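Local structure of GH62 hydrolase (Scytalidium thermophilum, 4PVA) at residues 121-126 and 141-146; 163-168 and 180-185. The protein probably removes alpha-L-arabinofuranosyl side groups from arabinoxylan, as a family 62 glycoside hydrolase of a thermophilic fungus. All blocks are in the same frame, centred on the assembly; numbering follows the deposited sequence. Where two conformers were deposited one is given.

Contact 1. Residues 121-126 and 141-146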
ATOM      1  N   GLY A 121      14.353   5.830   2.885  1.00 13.93           N
ATOM      2  CA  GLY A 121      14.810   6.734   3.905  1.00 14.84           C
ATOM      3  C   GLY A 121      14.023   8.042   3.879  1.00 14.51           C
ATOM      4  O   GLY A 121      13.885   8.684   4.928  1.00 17.11           O
ATOM      5  N   ASN A 122      13.488   8.427   2.717  1.00 13.92           N
ATOM      6  CA  ASN A 122      12.597   9.574   2.525  1.00 13.51           C
ATOM      7  C   ASN A 122      11.447   9.040   1.721  1.00 12.86           C
ATOM      8  O   ASN A 122      11.442   7.871   1.303  1.00 13.28           O
ATOM      9  CB  ASN A 122      13.387  10.662   1.706  1.00 14.09           C
ATOM     10  CG  ASN A 122      12.765  12.096   1.628  1.00 14.24           C
ATOM     11  OD1 ASN A 122      11.568  12.361   1.726  1.00 14.59           O
ATOM     12  ND2 ASN A 122      13.687  13.090   1.405  1.00 15.50           N
ATOM     13  N   ALA A 123      10.480   9.884   1.458  1.00 12.37           N
ATOM     14  CA  ALA A 123       9.418   9.601   0.517  1.00 12.42           C
ATOM     15  C   ALA A 123       9.930   9.761  -0.894  1.00 12.97           C
ATOM     16  O   ALA A 123      10.377  10.864  -1.258  1.00 14.09           O
ATOM     17  CB  ALA A 123       8.236  10.538   0.772  1.00 12.51           C
ATOM     18  N   ALA A 124       9.934   8.706  -1.682  1.00 13.01           N
ATOM     19  CA  ALA A 124      10.589   8.686  -2.955  1.00 13.45           C
ATOM     20  C   ALA A 124       9.656   8.263  -4.065  1.00 13.09           C
ATOM     21  O   ALA A 124       8.594   7.686  -3.828  1.00 12.43           O
ATOM     22  CB  ALA A 124      11.791   7.772  -2.908  1.00 14.81           C
ATOM     23  N   TYR A 125      10.042   8.557  -5.303  1.00 13.32           N
ATOM     24  CA  TYR A 125       9.321   8.093  -6.459  1.00 14.00           C
ATOM     25  C   TYR A 125      10.279   7.805  -7.616  1.00 14.28           C
ATOM     26  O   TYR A 125      11.380   8.434  -7.723  1.00 14.60           O
ATOM     27  CB  TYR A 125       8.222   9.069  -6.907  1.00 14.69           C
ATOM     28  CG  TYR A 125       8.753  10.401  -7.379  1.00 15.94           C
ATOM     29  CD1 TYR A 125       9.047  11.414  -6.475  1.00 16.47           C
ATOM     30  CD2 TYR A 125       8.998  10.617  -8.748  1.00 17.40           C
ATOM     31  CE1 TYR A 125       9.584  12.616  -6.916  1.00 17.57           C
ATOM     32  CE2 TYR A 125       9.527  11.825  -9.191  1.00 18.02           C
ATOM     33  CZ  TYR A 125       9.791  12.795  -8.266  1.00 17.84           C
ATOM     34  OH  TYR A 125      10.349  14.020  -8.648  1.00 22.41           O
ATOM     35  N   SER A 126       9.859   6.879  -8.464  1.00 14.48           N
ATOM     36  CA  SER A 126      10.488   6.627  -9.753  1.00 15.37           C
ATOM     37  C   SER A 126       9.370   6.714 -10.796  1.00 15.59           C
ATOM     38  O   SER A 126       8.173   6.576 -10.447  1.00 15.62           O
ATOM     39  CB  SER A 126      11.166   5.252  -9.768  1.00 15.68           C
ATOM     40  OG  SER A 126      12.251   5.181  -8.878  1.00 16.07           O
ATOM     41  N   GLU A 141      13.905   9.867  -6.862  0.56 15.83           N
ATOM     42  CA  GLU A 141      13.878  11.282  -6.489  0.56 16.20           C
ATOM     43  C   GLU A 141      12.895  11.449  -5.350  0.56 15.42           C
ATOM     44  O   GLU A 141      11.944  10.693  -5.244  0.56 14.75           O
ATOM     45  CB  GLU A 141      13.466  12.138  -7.673  0.56 17.81           C
ATOM     46  CG  GLU A 141      14.609  12.393  -8.635  0.56 19.73           C
ATOM     47  CD  GLU A 141      15.605  13.369  -8.036  0.56 20.37           C
ATOM     48  OE1 GLU A 141      15.294  14.562  -8.035  0.56 24.01           O
ATOM     49  OE2 GLU A 141      16.649  12.948  -7.520  0.56 22.80           O
ATOM     50  N   VAL A 142      13.122  12.420  -4.490  1.00 15.07           N
ATOM     51  CA  VAL A 142      12.374  12.527  -3.234  1.00 15.02           C
ATOM     52  C   VAL A 142      11.330  13.632  -3.276  1.00 14.61           C
ATOM     53  O   VAL A 142      11.471  14.645  -3.983  1.00 15.43           O
ATOM     54  CB  VAL A 142      13.294  12.672  -2.019  1.00 15.88           C
ATOM     55  CG1 VAL A 142      14.182  11.440  -1.925  1.00 16.46           C
ATOM     56  CG2 VAL A 142      14.088  13.966  -2.048  1.00 16.41           C
ATOM     57  N   PHE A 143      10.240  13.429  -2.539  1.00 13.88           N
ATOM     58  CA  PHE A 143       9.188  14.425  -2.418  1.00 13.21           C
ATOM     59  C   PHE A 143       9.567  15.589  -1.507  1.00 13.42           C
ATOM     60  O   PHE A 143       8.938  16.640  -1.607  1.00 14.45           O
ATOM     61  CB  PHE A 143       7.864  13.796  -1.919  1.00 12.79           C
ATOM     62  CG  PHE A 143       7.166  12.947  -2.936  1.00 12.42           C
ATOM     63  CD1 PHE A 143       6.435  13.521  -3.939  1.00 12.59           C
ATOM     64  CD2 PHE A 143       7.197  11.547  -2.863  1.00 12.83           C
ATOM     65  CE1 PHE A 143       5.756  12.768  -4.854  1.00 13.02           C
ATOM     66  CE2 PHE A 143       6.532  10.784  -3.786  1.00 12.84           C
ATOM     67  CZ  PHE A 143       5.804  11.385  -4.781  1.00 12.95           C
ATOM     68  N   TYR A 144      10.474  15.368  -0.568  1.00 13.07           N
ATOM     69  CA  TYR A 144      10.894  16.371   0.405  1.00 13.27           C
ATOM     70  C   TYR A 144      12.372  16.628   0.200  1.00 14.53           C
ATOM     71  O   TYR A 144      13.200  15.953   0.780  1.00 13.81           O
ATOM     72  CB  TYR A 144      10.602  15.933   1.835  1.00 12.72           C
ATOM     73  CG  TYR A 144       9.126  15.617   2.097  1.00 12.38           C
ATOM     74  CD1 TYR A 144       8.228  16.617   2.459  1.00 12.51           C
ATOM     75  CD2 TYR A 144       8.648  14.315   2.004  1.00 12.34           C
ATOM     76  CE1 TYR A 144       6.907  16.323   2.744  1.00 12.12           C
ATOM     77  CE2 TYR A 144       7.322  14.005   2.272  1.00 12.16           C
ATOM     78  CZ  TYR A 144       6.472  15.020   2.658  1.00 11.62           C
ATOM     79  OH  TYR A 144       5.164  14.692   3.000  1.00 12.17           O
ATOM     80  N   PRO A 145      12.715  17.588  -0.686  1.00 16.36           N
ATOM     81  CA  PRO A 145      14.123  17.787  -1.087  1.00 17.56           C
ATOM     82  C   PRO A 145      15.093  18.056   0.062  1.00 17.00           C
ATOM     83  O   PRO A 145      16.286  17.736  -0.063  1.00 18.20           O
ATOM     84  CB  PRO A 145      14.041  18.978  -2.030  1.00 19.11           C
ATOM     85  CG  PRO A 145      12.666  18.984  -2.539  1.00 20.24           C
ATOM     86  CD  PRO A 145      11.815  18.502  -1.405  1.00 18.20           C
ATOM     87  N   ASN A 146      14.643  18.639   1.159  1.00 16.26           N
ATOM     88  CA  ASN A 146      15.556  18.949   2.270  1.00 17.12           C
ATOM     89  C   ASN A 146      15.652  17.847   3.288  1.00 16.02           C
ATOM     90  O   ASN A 146      16.437  17.984   4.230  1.00 17.55           O
ATOM     91  CB  ASN A 146      15.164  20.260   2.935  1.00 18.26           C
ATOM     92  CG  ASN A 146      15.278  21.408   1.979  1.00 20.54           C
ATOM     93  OD1 ASN A 146      16.294  21.530   1.291  1.00 22.86           O
ATOM     94  ND2 ASN A 146      14.225  22.185   1.854  1.00 22.05           N
TER

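Contact 2. Residues 163-168 and 180-185. With PO4 (phosphate ion), chain G.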
ATOM      1  N   ASP A 163       5.972   3.977   4.594  1.00 10.31           N
ATOM      2  CA  ASP A 163       4.671   3.660   4.023  1.00 10.35           C
ATOM      3  C   ASP A 163       4.008   4.840   3.373  1.00 10.01           C
ATOM      4  O   ASP A 163       2.981   5.396   3.845  1.00  9.71           O
ATOM      5  CB  ASP A 163       3.777   2.974   5.055  1.00 10.71           C
ATOM      6  CG  ASP A 163       4.339   1.658   5.487  1.00 11.76           C
ATOM      7  OD1 ASP A 163       5.412   1.235   4.980  1.00 12.56           O
ATOM      8  OD2 ASP A 163       3.753   0.976   6.324  1.00 12.82           O
HETATM    9  N   MSE A 164       4.554   5.206   2.220  1.00  9.93           N
HETATM   10  CA  MSE A 164       4.159   6.411   1.501  1.00 10.09           C
HETATM   11  C   MSE A 164       3.011   6.130   0.557  1.00  9.92           C
HETATM   12  O   MSE A 164       3.000   5.114  -0.172  1.00 10.71           O
HETATM   13  CB  MSE A 164       5.387   6.883   0.692  1.00 10.61           C
HETATM   14  CG  MSE A 164       6.725   6.884   1.398  1.00 11.22           C
HETATM   15 SE   MSE A 164       6.622   8.033   2.968  0.55 11.24          SE
HETATM   16  CE  MSE A 164       8.388   7.579   3.717  1.00 11.74           C
ATOM     17  N   TRP A 165       2.022   7.022   0.524  1.00  9.51           N
ATOM     18  CA  TRP A 165       0.824   6.826  -0.298  1.00  9.24           C
ATOM     19  C   TRP A 165       0.380   8.129  -0.925  1.00  9.36           C
ATOM     20  O   TRP A 165       0.092   9.087  -0.194  1.00  9.39           O
ATOM     21  CB  TRP A 165      -0.324   6.281   0.584  1.00  9.14           C
ATOM     22  CG  TRP A 165      -1.563   5.992  -0.185  1.00  9.15           C
ATOM     23  CD1 TRP A 165      -2.578   6.850  -0.503  1.00  9.11           C
ATOM     24  CD2 TRP A 165      -1.914   4.740  -0.743  1.00  9.29           C
ATOM     25  NE1 TRP A 165      -3.536   6.204  -1.246  1.00  9.22           N
ATOM     26  CE2 TRP A 165      -3.132   4.909  -1.416  1.00  9.41           C
ATOM     27  CE3 TRP A 165      -1.302   3.493  -0.770  1.00  9.91           C
ATOM     28  CZ2 TRP A 165      -3.777   3.869  -2.052  1.00  9.94           C
ATOM     29  CZ3 TRP A 165      -1.938   2.463  -1.439  1.00 10.49           C
ATOM     30  CH2 TRP A 165      -3.148   2.658  -2.063  1.00 10.42           C
ATOM     31  N   VAL A 166       0.274   8.177  -2.244  1.00  9.62           N
ATOM     32  CA  VAL A 166      -0.280   9.332  -2.939  1.00 10.03           C
ATOM     33  C   VAL A 166      -1.713   9.066  -3.391  1.00 10.05           C
ATOM     34  O   VAL A 166      -2.041   7.989  -3.894  1.00 10.11           O
ATOM     35  CB  VAL A 166       0.581   9.699  -4.178  1.00 10.73           C
ATOM     36  CG1 VAL A 166      -0.089  10.709  -5.100  1.00 10.95           C
ATOM     37  CG2 VAL A 166       1.937  10.173  -3.726  1.00 11.22           C
ATOM     38  N   VAL A 167      -2.557  10.080  -3.246  1.00 10.13           N
ATOM     39  CA  VAL A 167      -3.881  10.082  -3.841  1.00 10.68           C
ATOM     40  C   VAL A 167      -4.249  11.500  -4.220  1.00 11.13           C
ATOM     41  O   VAL A 167      -4.028  12.431  -3.458  1.00 11.21           O
ATOM     42  CB  VAL A 167      -4.930   9.407  -2.916  1.00 10.54           C
ATOM     43  CG1 VAL A 167      -4.956  10.069  -1.551  1.00 11.08           C
ATOM     44  CG2 VAL A 167      -6.321   9.428  -3.556  1.00 10.99           C
ATOM     45  N   CYS A 168      -4.814  11.649  -5.406  1.00 11.49           N
ATOM     46  CA  CYS A 168      -5.172  12.956  -5.953  1.00 12.38           C
ATOM     47  C   CYS A 168      -6.665  13.065  -6.112  1.00 12.79           C
ATOM     48  O   CYS A 168      -7.314  12.097  -6.478  1.00 12.95           O
ATOM     49  CB  CYS A 168      -4.486  13.187  -7.312  1.00 12.51           C
ATOM     50  SG  CYS A 168      -2.707  12.846  -7.302  1.00 13.44           S
ATOM     51  N   HIS A 180      -2.210  14.432  -2.515  1.00 11.29           N
ATOM     52  CA  HIS A 180      -1.897  14.256  -1.086  1.00 11.11           C
ATOM     53  C   HIS A 180      -0.927  13.105  -0.946  1.00 10.67           C
ATOM     54  O   HIS A 180      -1.030  12.120  -1.639  1.00 11.94           O
ATOM     55  CB  HIS A 180      -3.179  13.941  -0.321  1.00 11.33           C
ATOM     56  CG  HIS A 180      -4.217  14.990  -0.447  1.00 11.85           C
ATOM     57  ND1 HIS A 180      -4.394  15.990   0.473  1.00 12.22           N
ATOM     58  CD2 HIS A 180      -5.166  15.160  -1.390  1.00 12.66           C
ATOM     59  CE1 HIS A 180      -5.414  16.743   0.094  1.00 12.54           C
ATOM     60  NE2 HIS A 180      -5.907  16.249  -1.020  1.00 12.82           N
ATOM     61  N   LEU A 181       0.020  13.252  -0.042  1.00 10.11           N
ATOM     62  CA  LEU A 181       1.024  12.251   0.261  1.00 10.07           C
ATOM     63  C   LEU A 181       0.906  11.934   1.755  1.00  9.73           C
ATOM     64  O   LEU A 181       1.187  12.784   2.605  1.00  9.93           O
ATOM     65  CB  LEU A 181       2.423  12.773  -0.051  1.00 10.62           C
ATOM     66  CG  LEU A 181       3.603  11.925   0.374  1.00 11.15           C
ATOM     67  CD1 LEU A 181       3.599  10.593  -0.290  1.00 11.67           C
ATOM     68  CD2 LEU A 181       4.863  12.688   0.004  1.00 11.60           C
ATOM     69  N   PHE A 182       0.498  10.715   2.046  1.00  9.72           N
ATOM     70  CA  PHE A 182       0.355  10.206   3.403  1.00  9.68           C
ATOM     71  C   PHE A 182       1.550   9.372   3.773  1.00  9.65           C
ATOM     72  O   PHE A 182       2.167   8.723   2.919  1.00  9.81           O
ATOM     73  CB  PHE A 182      -0.904   9.352   3.529  1.00  9.93           C
ATOM     74  CG  PHE A 182      -2.194  10.131   3.430  1.00  9.93           C
ATOM     75  CD1 PHE A 182      -2.753  10.431   2.176  1.00 10.29           C
ATOM     76  CD2 PHE A 182      -2.909  10.511   4.562  1.00 10.25           C
ATOM     77  CE1 PHE A 182      -3.937  11.101   2.069  1.00 10.52           C
ATOM     78  CE2 PHE A 182      -4.102  11.177   4.461  1.00 10.48           C
ATOM     79  CZ  PHE A 182      -4.622  11.490   3.215  1.00 10.66           C
ATOM     80  N   SER A 183       1.891   9.351   5.064  1.00  9.62           N
ATOM     81  CA  SER A 183       2.970   8.534   5.567  1.00  9.75           C
ATOM     82  C   SER A 183       2.773   8.273   7.054  1.00  9.82           C
ATOM     83  O   SER A 183       1.993   8.944   7.728  1.00 10.06           O
ATOM     84  CB  SER A 183       4.309   9.224   5.284  1.00  9.93           C
ATOM     85  OG  SER A 183       4.451  10.459   5.958  1.00 10.23           O
ATOM     86  N   SER A 184       3.503   7.302   7.569  1.00 10.22           N
ATOM     87  CA  SER A 184       3.411   6.884   8.970  1.00 10.87           C
ATOM     88  C   SER A 184       4.789   6.976   9.624  1.00 11.36           C
ATOM     89  O   SER A 184       5.800   7.060   8.931  1.00 11.13           O
ATOM     90  CB  SER A 184       2.906   5.431   9.044  1.00 11.56           C
ATOM     91  OG  SER A 184       1.546   5.320   8.613  1.00 12.52           O
ATOM     92  N   ASP A 185       4.816   6.875  10.955  1.00 11.56           N
ATOM     93  CA  ASP A 185       6.094   6.916  11.683  1.00 11.80           C
ATOM     94  C   ASP A 185       6.298   5.726  12.606  1.00 12.43           C
ATOM     95  O   ASP A 185       7.266   5.740  13.399  1.00 13.01           O
ATOM     96  CB  ASP A 185       6.276   8.224  12.442  1.00 11.77           C
ATOM     97  CG  ASP A 185       5.226   8.472  13.494  1.00 11.88           C
ATOM     98  OD1 ASP A 185       4.329   7.634  13.700  1.00 11.72           O
ATOM     99  OD2 ASP A 185       5.312   9.559  14.119  1.00 11.75           O
TER
HETATM  100  P   PO4 G 506      -9.614  17.066  -1.192  0.75 15.88           P
HETATM  101  O1  PO4 G 506      -9.180  17.214   0.241  0.75 16.88           O
HETATM  102  O2  PO4 G 506      -8.422  17.076  -2.125  0.75 12.82           O
HETATM  103  O3  PO4 G 506     -10.468  18.277  -1.558  0.75 17.34           O
HETATM  104  O4  PO4 G 506     -10.471  15.772  -1.292  0.75 13.29           O
HETATM  105  O   HOH W   1       1.077   4.795   5.924  1.00 11.73           O

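Contact 1. Residues 121-126 and 141-146
Ala-124 and Val-142 face each other as an antiparallel non-hydrogen-bonded pair, and Tyr-125 and Glu-141 follow as a hydrogen-bonded one. Together they join the last two strands of a four-stranded blade in the five-bladed beta-propeller expected of family 62. Strand 141-142 is the edge strand, and it soon gives way to loop.

Backbone bonds carry the pairing. Tyr-125 N reaches Glu-141 O at 2.9 Å, while Glu-141 N returns to Tyr-125 O at 3.0 Å. A third bond, from Phe-143 N to Ala-123 O at 2.9 Å, holds the chain just as it leaves the strand.

Aromatic and apolar contacts form a second group. Tyr-125 has CG between its backbone N and carbonyl carbon (chi1 64°), which swings the ring back over strand 141-142. Its CD1 then sits above one face of the Phe-143 ring, 3.7 Å from CZ, with the ring planes at 47°. Glu-141 CB adds an off-centre CH-pi contact, 4.2 Å from the Tyr-125 ring centroid. Ala-123 CB touches Phe-143 CD2 and, at the edge of its ring, Tyr-144 CE2, both at 3.9 Å.

Polar side-chain bonds make the third group, in which one amide serves both segments. Asn-122 ND2 gives a nearly straight bond (164°) to Tyr-144 O at 3.0 Å, the acceptor lying in the amide plane. Val-142 CB and both its methyls lie against this nitrogen. Asn-122 OD1 accepts Ala-123 N on an in-plane lone pair and rests 3.5 Å from Tyr-144 CD2, at the edge of that ring.

Contact 2. Residues 163-168 and 180-185
Val-167 and His-180, like Trp-165 and Phe-182, form antiparallel hydrogen-bonded pairs in a beta hairpin whose first strand, 162-168, is an edge strand of a four-stranded blade in the five-bladed propeller expected of this family. The N-to-C directions of segments 163-168 and 180-184 differ by 159°, close to antiparallel. Each pair is bonded in both directions: Phe-182 N meets Trp-165 O at 2.8 Å, and His-180 N meets Val-167 O at 2.9 Å.

The side chain of His-180 runs out from this pairing to a bound anion. Its CB lies 3.6 Å from Val-167 O, and CG is slightly farther from the same oxygen. The first torsion (chi1 -59°) sets CG beside the backbone N, and the second (chi2 -96°) turns the CD2 edge of the imidazole to the carbonyl, with CD2 3.6 Å from Val-167 O near the ring plane. ND1 pairs with Arg-192 NH1 of the adjoining strand. At the tip, NE2 donates to phosphate O2 at 2.9 Å in a nearly straight bond, again at the ring edge, and CE1 passes beside O1 and O2. With both nitrogens engaged, the rotation of the ring is well defined. The phosphate, probably from the crystallisation liquor, is also bound by Ile-261 N and Asp-262 N.

On the same face, Val-167 CG1 touches Phe-182 CE1. The other face carries Val-166 and Leu-181, with CG2 of the former 3.8 Å from CD1 of the latter. Toward the open end of the hairpin, selenomethionine Met-164 bends so that SE comes within 3.5 Å of Ser-183 CB, whose OG pairs with Trp-161 NE1. One water finishes the join: it donates to Asp-163 O and is hydrogen-bonded to Ser-184 OG at 2.8 Å.

Contact 1 sits at the edge of its blade, about 17 Å from the chain centre and only partly buried, whereas contact 2 is fully buried about 9 Å from that centre. Both are antiparallel strand pairings, but in separate sheets. The outer one relies on aromatic rings and an asparagine amide where strand gives way to loop; the inner one has more regular backbone pairing, with apolar packing, an ordered water and a histidine-bound phosphate. The two contacts touch directly: Leu-181 CD2 lies 3.6 Å from Tyr-144 CE2 and 3.7 Å from Phe-143 CB, both in the loop after strand 141-142, and Met-164 SE lies 3.7 Å from Ala-123 CB, strand to strand.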